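Local atomic coordinates of periplasmic zinc-binding protein troA (Treponema pallidum, PDB entry 1K0F), a protein that binds zinc with high affinity and specificity in the periplasm and delivers it to the membrane permease of the TroABC transport system for import into the cell. Residues A[7-10]-A[11-14]; A[14-17]-A[18-22]; A[266-269]-A[270-274]. All coordinates share one frame; numbering follows the deposited sequence.

How the contacts relate
Contact 1 runs from the end of strand 4-7 into helix 10-20, and contact 2 continues along that helix; they share D14. Their centres lie about 10 Å apart, and T7 CG2 touches V16 CG2 at 4.0 Å. Contact 3 comes last in the chain, at the end of helix 260-273. Its centre is about 22 Å from that of contact 1, on the opposite side of the chain's centre, and about 26 Å from that of contact 2. D14 bonds Y139 of helix 129-156, N18 packs on Y139, and D269 bonds Y149. This long helix thus runs alongside all three contacts, as the backbone helix joining the two lobes in this family. M11 touches helix 260-273 through Y260 and M263.

Contact 1: A[7-10]-A[11-14]; sequences TTIG and MIAD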
loop_
_atom_site.group_PDB
_atom_site.type_symbol
_atom_site.label_atom_id
_atom_site.label_comp_id
_atom_site.label_asym_id
_atom_site.label_seq_id
_atom_site.Cartn_x
_atom_site.Cartn_y
_atom_site.Cartn_z
ATOM N N THR A 7 -5.183 -11.054 8.546
ATOM C CA THR A 7 -4.229 -10.125 7.968
ATOM C C THR A 7 -4.525 -8.690 8.376
ATOM O O THR A 7 -5.620 -8.367 8.836
ATOM C CB THR A 7 -4.235 -10.223 6.430
ATOM O OG1 THR A 7 -5.250 -9.364 5.906
ATOM C CG2 THR A 7 -4.505 -11.649 5.985
ATOM N N THR A 8 -3.531 -7.834 8.186
ATOM C CA THR A 8 -3.650 -6.438 8.528
ATOM C C THR A 8 -4.151 -5.642 7.338
ATOM O O THR A 8 -5.348 -5.506 7.142
ATOM C CB THR A 8 -2.296 -5.906 8.980
ATOM O OG1 THR A 8 -1.296 -6.324 8.042
ATOM C CG2 THR A 8 -1.932 -6.465 10.357
ATOM N N ILE A 9 -3.237 -5.105 6.545
ATOM C CA ILE A 9 -3.613 -4.319 5.371
ATOM C C ILE A 9 -4.339 -5.181 4.337
ATOM O O ILE A 9 -4.006 -6.359 4.147
ATOM C CB ILE A 9 -2.374 -3.696 4.726
ATOM C CG1 ILE A 9 -1.375 -4.802 4.376
ATOM C CG2 ILE A 9 -1.741 -2.709 5.691
ATOM C CD1 ILE A 9 -0.220 -4.325 3.543
ATOM N N GLY A 10 -5.331 -4.589 3.675
ATOM C CA GLY A 10 -6.107 -5.322 2.689
ATOM C C GLY A 10 -5.300 -5.977 1.578
ATOM O O GLY A 10 -5.712 -6.994 1.016
ATOM N N MET A 11 -4.148 -5.391 1.268
ATOM C CA MET A 11 -3.295 -5.901 0.207
ATOM C C MET A 11 -2.950 -7.364 0.416
ATOM O O MET A 11 -2.978 -8.155 -0.526
ATOM C CB MET A 11 -2.017 -5.072 0.110
ATOM C CG MET A 11 -2.207 -3.729 -0.586
ATOM S SD MET A 11 -2.861 -2.438 0.512
ATOM C CE MET A 11 -1.372 -1.858 1.215
ATOM N N ILE A 12 -2.618 -7.724 1.651
ATOM C CA ILE A 12 -2.276 -9.105 1.986
ATOM C C ILE A 12 -3.535 -9.951 1.845
ATOM O O ILE A 12 -3.518 -11.021 1.235
ATOM C CB ILE A 12 -1.757 -9.216 3.443
ATOM C CG1 ILE A 12 -0.477 -8.387 3.598
ATOM C CG2 ILE A 12 -1.554 -10.675 3.812
ATOM C CD1 ILE A 12 0.308 -8.701 4.830
ATOM N N ALA A 13 -4.626 -9.445 2.418
ATOM C CA ALA A 13 -5.918 -10.119 2.385
ATOM C C ALA A 13 -6.260 -10.465 0.948
ATOM O O ALA A 13 -6.839 -11.520 0.672
ATOM C CB ALA A 13 -7.002 -9.220 2.980
ATOM N N ASP A 14 -5.904 -9.576 0.025
ATOM C CA ASP A 14 -6.196 -9.840 -1.362
ATOM C C ASP A 14 -5.398 -11.040 -1.826
ATOM O O ASP A 14 -5.937 -11.948 -2.451
ATOM C CB ASP A 14 -5.865 -8.650 -2.238
ATOM C CG ASP A 14 -6.306 -8.858 -3.662
ATOM O OD1 ASP A 14 -7.533 -8.831 -3.909
ATOM O OD2 ASP A 14 -5.435 -9.071 -4.533
#
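The chain leaves strand 4-7, turns at T8 and enters helix 10-20 with I9 at the N-cap position, where I12 N donates to I9 O at 3.2 Å. That donor sits above the carbonyl plane, 45° out of it. In the first full helical turn, D14 N binds G10 O at 2.8 Å.

The side chains of I9 and I12 lie nearly perpendicular. Their CG1 atoms meet at 3.8 Å. In I9, CG1 stands between the backbone N and the carbonyl carbon (chi1 57°), which turns this branch toward the helix. Its CD1 reaches on to M11, whose terminal CE lies 3.6 Å away. The M11 chain is bent at chi2 and chi3, and this curl carries the methyl back to I9.

T7 and I12 run antiparallel alongside one another. I12 CG2 touches T7 CB at 3.8 Å and is equally near the T7 methyl CG2. T7 OG1 lies against the methyl CB of A13, at 3.4 Å. The hydroxyl of T8 is hydrogen-bonded to E63. I12 also packs on L56 of strand 54-57 and on V117 of helix 107-124.

M11 borders the zinc site. Its side chain touches W104, W110, Y260 and M263. It comes within about 5 Å of that of the zinc ligand D248 and about 7 Å of that of H102, without being a ligand itself.

The arrangement is a strand-to-helix turn, the first connection of a beta-alpha-beta unit made of strand 4-7, helix 10-20 and strand 25-28. It brings the start of the helix up to the zinc-binding cleft, empty in this closed form.

Contact 2: A[14-17]-A[18-22]; sequences DAVK and NIAQG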
loop_
_atom_site.group_PDB
_atom_site.type_symbol
_atom_site.label_atom_id
_atom_site.label_comp_id
_atom_site.label_asym_id
_atom_site.label_seq_id
_atom_site.Cartn_x
_atom_site.Cartn_y
_atom_site.Cartn_z
ATOM N N ASP A 14 -5.904 -9.576 0.025
ATOM C CA ASP A 14 -6.196 -9.840 -1.362
ATOM C C ASP A 14 -5.398 -11.040 -1.826
ATOM O O ASP A 14 -5.937 -11.948 -2.451
ATOM C CB ASP A 14 -5.865 -8.650 -2.238
ATOM C CG ASP A 14 -6.306 -8.858 -3.662
ATOM O OD1 ASP A 14 -7.533 -8.831 -3.909
ATOM O OD2 ASP A 14 -5.435 -9.071 -4.533
ATOM N N ALA A 15 -4.111 -11.045 -1.510
ATOM C CA ALA A 15 -3.264 -12.152 -1.912
ATOM C C ALA A 15 -3.802 -13.448 -1.319
ATOM O O ALA A 15 -3.768 -14.496 -1.957
ATOM C CB ALA A 15 -1.859 -11.907 -1.450
ATOM N N VAL A 16 -4.312 -13.372 -0.096
ATOM C CA VAL A 16 -4.862 -14.542 0.567
ATOM C C VAL A 16 -6.087 -15.029 -0.213
ATOM O O VAL A 16 -6.137 -16.171 -0.649
ATOM C CB VAL A 16 -5.268 -14.204 2.024
ATOM C CG1 VAL A 16 -6.169 -15.286 2.592
ATOM C CG2 VAL A 16 -4.030 -14.056 2.885
ATOM N N LYS A 17 -7.064 -14.140 -0.381
ATOM C CA LYS A 17 -8.296 -14.443 -1.101
ATOM C C LYS A 17 -8.057 -15.200 -2.405
ATOM O O LYS A 17 -8.652 -16.248 -2.661
ATOM C CB LYS A 17 -9.040 -13.143 -1.412
ATOM C CG LYS A 17 -9.593 -12.451 -0.183
ATOM C CD LYS A 17 -10.818 -11.637 -0.507
ATOM C CE LYS A 17 -10.513 -10.153 -0.429
ATOM N NZ LYS A 17 -11.323 -9.488 0.624
ATOM N N ASN A 18 -7.172 -14.650 -3.226
ATOM C CA ASN A 18 -6.855 -15.235 -4.516
ATOM C C ASN A 18 -6.224 -16.609 -4.392
ATOM O O ASN A 18 -6.542 -17.503 -5.175
ATOM C CB ASN A 18 -5.929 -14.303 -5.282
ATOM C CG ASN A 18 -6.621 -13.039 -5.733
ATOM O OD1 ASN A 18 -7.437 -13.063 -6.647
ATOM N ND2 ASN A 18 -6.309 -11.928 -5.085
ATOM N N ILE A 19 -5.336 -16.765 -3.413
ATOM C CA ILE A 19 -4.625 -18.025 -3.166
ATOM C C ILE A 19 -5.425 -19.052 -2.366
ATOM O O ILE A 19 -5.713 -20.135 -2.860
ATOM C CB ILE A 19 -3.282 -17.798 -2.420
ATOM C CG1 ILE A 19 -2.393 -16.849 -3.226
ATOM C CG2 ILE A 19 -2.578 -19.129 -2.219
ATOM C CD1 ILE A 19 -1.366 -16.133 -2.412
ATOM N N ALA A 20 -5.763 -18.717 -1.124
ATOM C CA ALA A 20 -6.529 -19.632 -0.274
ATOM C C ALA A 20 -7.983 -19.754 -0.708
ATOM O O ALA A 20 -8.589 -20.822 -0.572
ATOM C CB ALA A 20 -6.466 -19.177 1.183
ATOM N N GLN A 21 -8.535 -18.664 -1.234
ATOM C CA GLN A 21 -9.916 -18.657 -1.668
ATOM C C GLN A 21 -10.787 -19.046 -0.486
ATOM O O GLN A 21 -10.656 -18.475 0.600
ATOM C CB GLN A 21 -10.112 -19.646 -2.806
ATOM C CG GLN A 21 -9.005 -19.593 -3.809
ATOM C CD GLN A 21 -9.476 -19.062 -5.127
ATOM O OE1 GLN A 21 -8.942 -18.081 -5.649
ATOM N NE2 GLN A 21 -10.491 -19.705 -5.683
ATOM N N GLY A 22 -11.656 -20.026 -0.694
ATOM C CA GLY A 22 -12.552 -20.448 0.364
ATOM C C GLY A 22 -11.997 -21.566 1.201
ATOM O O GLY A 22 -12.735 -22.224 1.930
#
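N18 reaches back one helical turn to D14 with both its backbone and its side chain. The backbone bond, N18 N to D14 O, is 3.1 Å long and nearly straight at 174°. The side-chain amide turns to the same carbonyl: N18 ND2 lies 2.7 Å from D14 O in a weak hydrogen bond. N18 CG stands beside its own backbone N (chi1 -70°), which folds the amide back along the helix. ND2 then also lies 3.0 Å from D14 OD2. The two side chains approach at a slant, with the carboxylate and amide planes 71° apart. D14 OD2 has its firm partner in Y139 of helix 129-156, on which N18 packs as well, so the carboxylate links the two helices.

K17 is exposed, and its part in the contact is mostly backbone. Q21 N approaches K17 O at 2.8 Å in a weak bond, and the position of that oxygen is not certain. Q21 has a positive phi and leaves helical geometry. The chain then leads on to strand 25-28, so this is the closing half of the beta-alpha-beta unit that begins with strand 4-7.

V16 and A20 are both buried. V16 CG1 meets A20 CB at 4.1 Å, and A20 N donates to V16 O at 2.6 Å. One residue earlier, A15 forms the matching i to i+4 pair: A15 CB and I19 CD1 are 4.4 Å apart, a loose contact, and I19 N donates to A15 O at 3.1 Å. Around this pairing, V16 packs on L26 of the returning strand and on V117 of helix 107-124, and I19 on Y118 and L121 of the same helix. I19 O accepts a hydrogen bond from R135 of helix 129-156.

Contact 3: A[266-269]-A[270-274]; sequences HNID and TIVAA
H266 CG stands opposite its own backbone N (chi1 154°), while T270 OG1 sits beside its own N (chi1 -69°), and the imidazole and the hydroxyl meet one turn apart. T270 OG1 lies over one face of the ring, 3.0 Å above the plane and offset toward the rim. T270 CB also stands over this face, a CH-pi contact at 4.2 Å from the ring centroid. The hydroxyl donates to H266 O at 3.0 Å. T270 N donates to the same oxygen at 2.8 Å, from the opposite face of the carbonyl plane, so two bonds grip this oxygen.

I271 N bonds N267 O at 2.9 Å, and A273 N bonds D269 O at 2.9 Å. I268 CG1 and V272 CG1 touch at 4.2 Å.

The polar ends have partners outside the turn: H266 NE2 binds E244 O, N267 OD1 binds F246 N, and D269 OD1 binds Y149. This last turn of helix 260-273 lies between helix 129-156, which receives I268 and V272, and strands 213-217 and 240-245, where T270 and I271 rest on F215 and L245.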
loop_
_atom_site.group_PDB
_atom_site.type_symbol
_atom_site.label_atom_id
_atom_site.label_comp_id
_atom_site.label_asym_id
_atom_site.label_seq_id
_atom_site.Cartn_x
_atom_site.Cartn_y
_atom_site.Cartn_z
ATOM N N HIS A 266 -6.429 1.661 -10.230
ATOM C CA HIS A 266 -7.090 2.919 -9.966
ATOM C C HIS A 266 -6.036 3.986 -9.803
ATOM O O HIS A 266 -6.170 5.094 -10.319
ATOM C CB HIS A 266 -7.898 2.871 -8.677
ATOM C CG HIS A 266 -8.075 4.216 -8.041
ATOM N ND1 HIS A 266 -9.175 5.010 -8.276
ATOM C CD2 HIS A 266 -7.236 4.949 -7.270
ATOM C CE1 HIS A 266 -9.009 6.171 -7.668
ATOM N NE2 HIS A 266 -7.840 6.160 -7.059
ATOM N N ASN A 267 -4.990 3.643 -9.066
ATOM C CA ASN A 267 -3.918 4.587 -8.795
ATOM C C ASN A 267 -3.309 5.170 -10.064
ATOM O O ASN A 267 -3.468 6.358 -10.335
ATOM C CB ASN A 267 -2.848 3.919 -7.919
ATOM C CG ASN A 267 -3.146 4.059 -6.413
ATOM O OD1 ASN A 267 -4.245 4.462 -6.009
ATOM N ND2 ASN A 267 -2.162 3.723 -5.585
ATOM N N ILE A 268 -2.619 4.343 -10.848
ATOM C CA ILE A 268 -1.999 4.804 -12.092
ATOM C C ILE A 268 -3.015 5.433 -13.036
ATOM O O ILE A 268 -2.717 6.415 -13.719
ATOM C CB ILE A 268 -1.277 3.644 -12.833
ATOM C CG1 ILE A 268 -0.084 4.198 -13.594
ATOM C CG2 ILE A 268 -2.216 2.943 -13.812
ATOM C CD1 ILE A 268 1.021 4.638 -12.693
ATOM N N ASP A 269 -4.220 4.881 -13.084
ATOM C CA ASP A 269 -5.223 5.450 -13.961
ATOM C C ASP A 269 -5.395 6.881 -13.499
ATOM O O ASP A 269 -4.974 7.814 -14.165
ATOM C CB ASP A 269 -6.544 4.681 -13.830
ATOM C CG ASP A 269 -6.525 3.369 -14.589
ATOM O OD1 ASP A 269 -5.424 2.879 -14.890
ATOM O OD2 ASP A 269 -7.614 2.827 -14.875
ATOM N N THR A 270 -5.993 7.041 -12.324
ATOM C CA THR A 270 -6.244 8.355 -11.745
ATOM C C THR A 270 -5.093 9.341 -11.898
ATOM O O THR A 270 -5.297 10.492 -12.292
ATOM C CB THR A 270 -6.570 8.220 -10.253
ATOM O OG1 THR A 270 -7.845 7.582 -10.110
ATOM C CG2 THR A 270 -6.601 9.588 -9.578
ATOM N N ILE A 271 -3.882 8.881 -11.602
ATOM C CA ILE A 271 -2.707 9.741 -11.662
ATOM C C ILE A 271 -2.364 10.251 -13.051
ATOM O O ILE A 271 -2.470 11.452 -13.313
ATOM C CB ILE A 271 -1.477 9.037 -11.057
ATOM C CG1 ILE A 271 -1.673 8.868 -9.549
ATOM C CG2 ILE A 271 -0.210 9.854 -11.319
ATOM C CD1 ILE A 271 -0.612 8.035 -8.902
ATOM N N VAL A 272 -1.936 9.353 -13.934
ATOM C CA VAL A 272 -1.598 9.759 -15.295
ATOM C C VAL A 272 -2.775 10.550 -15.878
ATOM O O VAL A 272 -2.587 11.619 -16.465
ATOM C CB VAL A 272 -1.270 8.535 -16.206
ATOM C CG1 VAL A 272 -0.049 7.812 -15.680
ATOM C CG2 VAL A 272 -2.449 7.590 -16.280
ATOM N N ALA A 273 -3.987 10.036 -15.703
ATOM C CA ALA A 273 -5.157 10.734 -16.200
ATOM C C ALA A 273 -5.052 12.170 -15.706
ATOM O O ALA A 273 -4.935 13.111 -16.494
ATOM C CB ALA A 273 -6.422 10.091 -15.663
ATOM N N ALA A 274 -5.050 12.325 -14.389
ATOM C CA ALA A 274 -4.975 13.638 -13.771
ATOM C C ALA A 274 -3.656 14.356 -14.015
ATOM O O ALA A 274 -3.433 15.429 -13.461
ATOM C CB ALA A 274 -5.219 13.514 -12.275
#